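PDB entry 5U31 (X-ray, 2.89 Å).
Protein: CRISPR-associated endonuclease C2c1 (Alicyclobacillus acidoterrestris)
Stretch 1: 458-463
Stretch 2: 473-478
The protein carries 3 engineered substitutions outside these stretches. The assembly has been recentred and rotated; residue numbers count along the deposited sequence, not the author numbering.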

# COMPACT_ATOMS: atom_id res chain seq x y z
N GLU A 458 -26.30 -9.17 31.00
CA GLU A 458 -25.03 -9.52 30.36
C GLU A 458 -24.28 -8.25 30.00
O GLU A 458 -24.48 -7.68 28.92
N PRO A 459 -23.39 -7.76 30.87
CA PRO A 459 -22.73 -6.47 30.64
C PRO A 459 -21.69 -6.50 29.53
O PRO A 459 -20.90 -5.56 29.38
N ILE A 460 -21.68 -7.57 28.75
CA ILE A 460 -20.79 -7.66 27.59
C ILE A 460 -21.50 -7.21 26.31
O ILE A 460 -20.84 -6.71 25.39
N ALA A 461 -22.82 -7.32 26.27
CA ALA A 461 -23.59 -7.00 25.07
C ALA A 461 -23.64 -5.49 24.84
O ALA A 461 -23.58 -4.69 25.77
N LEU A 462 -23.75 -5.11 23.57
CA LEU A 462 -23.87 -3.71 23.22
C LEU A 462 -24.59 -3.59 21.88
O LEU A 462 -24.79 -4.57 21.17
N TYR A 463 -24.97 -2.35 21.58
CA TYR A 463 -25.47 -1.96 20.27
C TYR A 463 -24.44 -1.06 19.60
O TYR A 463 -23.72 -0.32 20.28
N PHE A 473 -26.52 -2.25 14.96
CA PHE A 473 -26.01 -3.60 14.99
C PHE A 473 -25.94 -4.10 16.43
O PHE A 473 -25.77 -3.32 17.37
N THR A 474 -26.04 -5.42 16.59
CA THR A 474 -25.82 -6.02 17.90
C THR A 474 -24.37 -6.46 18.00
O THR A 474 -23.78 -6.94 17.03
N GLY A 475 -23.78 -6.27 19.18
CA GLY A 475 -22.37 -6.54 19.35
C GLY A 475 -22.02 -6.87 20.78
O GLY A 475 -22.84 -6.77 21.69
N GLU A 476 -20.76 -7.28 20.96
CA GLU A 476 -20.24 -7.63 22.27
C GLU A 476 -18.87 -7.00 22.46
O GLU A 476 -18.11 -6.83 21.50
N PHE A 477 -18.57 -6.64 23.70
CA PHE A 477 -17.21 -6.25 24.04
C PHE A 477 -16.29 -7.46 23.93
O PHE A 477 -16.69 -8.59 24.21
N GLY A 478 -15.06 -7.21 23.49
CA GLY A 478 -14.07 -8.26 23.38
C GLY A 478 -12.86 -7.95 24.23
O GLY A 478 -12.96 -7.17 25.18

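The two stretches pair as antiparallel strands whose backbone hydrogen bonds fix the register, while I460 and L462 each pack their side chains against F477. L462 and G475 form the hydrogen-bonded pair, L462 N donating to G475 O (2.7 Å) and G475 N to L462 O (2.8 Å); F477 N extends the ladder to I460 O (2.8 Å), just before the strand begins at A461.

L462 adopts a p rotamer at both chi1 and chi2, and its end comes near the partner strand. Its CD2 sits over one face of the F477 ring, 3.4 Å from the centroid and 6° off the normal, a CH-pi contact. The absence of a side chain at G475 makes room for this leucine: an ideal CB there would lie 2.8 Å from L462 CD1, a clash. F477, chi1 m, also meets I460, whose CD1 lies 3.6 Å from F477 CB. The other branch of I460 reaches E476, with CG2 3.6 Å from CB.

A461, Y463, T474 and E476 direct their side chains to the sheet face opposite L462. Here Y463 (chi1 m) places CE1 3.8 Å from CG2 of T474 (chi1 p). No polar side-chain group hydrogen-bonds across the pair; the polar links are all backbone.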

# COMPACT_ATOMS: atom_id res chain seq x y z
CB GLU A 458 -25.26 -10.38 29.11
CG GLU A 458 -25.66 -11.81 29.42
CD GLU A 458 -25.56 -12.72 28.21
OE1 GLU A 458 -25.03 -12.26 27.17
OE2 GLU A 458 -26.01 -13.88 28.29
CB PRO A 459 -22.07 -6.17 31.99
CG PRO A 459 -21.86 -7.49 32.59
CD PRO A 459 -23.00 -8.35 32.16
CB ILE A 460 -20.26 -9.10 27.48
CG1 ILE A 460 -18.94 -9.24 28.25
CG2 ILE A 460 -20.09 -9.55 26.06
CD1 ILE A 460 -17.98 -8.12 27.96
CB ALA A 461 -25.01 -7.55 25.19
CB LEU A 462 -22.49 -3.03 23.16
CG LEU A 462 -21.40 -3.65 22.29
CD1 LEU A 462 -21.50 -3.26 20.82
CD2 LEU A 462 -20.04 -3.26 22.83
CB TYR A 463 -26.80 -1.23 20.37
CG TYR A 463 -28.00 -2.11 20.66
CD1 TYR A 463 -28.43 -3.04 19.73
CD2 TYR A 463 -28.72 -1.97 21.83
CE1 TYR A 463 -29.53 -3.83 19.98
CE2 TYR A 463 -29.83 -2.75 22.09
CZ TYR A 463 -30.23 -3.68 21.16
OH TYR A 463 -31.33 -4.47 21.40
CB PHE A 473 -24.61 -3.68 14.38
CG PHE A 473 -24.51 -3.14 12.99
CD1 PHE A 473 -24.94 -3.89 11.90
CD2 PHE A 473 -23.94 -1.90 12.75
CE1 PHE A 473 -24.84 -3.40 10.62
CE2 PHE A 473 -23.83 -1.40 11.47
CZ PHE A 473 -24.28 -2.15 10.40
CB THR A 474 -26.76 -7.20 18.13
OG1 THR A 474 -26.44 -8.27 17.23
CG2 THR A 474 -28.20 -6.78 17.90
CB GLU A 476 -20.12 -9.15 22.45
CG GLU A 476 -21.43 -9.91 22.54
CD GLU A 476 -21.20 -11.41 22.62
OE1 GLU A 476 -20.03 -11.83 22.45
OE2 GLU A 476 -22.17 -12.16 22.85
CB PHE A 477 -17.14 -5.67 25.45
CG PHE A 477 -17.70 -4.28 25.56
CD1 PHE A 477 -16.98 -3.19 25.10
CD2 PHE A 477 -18.92 -4.05 26.17
CE1 PHE A 477 -17.48 -1.91 25.21
CE2 PHE A 477 -19.43 -2.77 26.28
CZ PHE A 477 -18.71 -1.70 25.80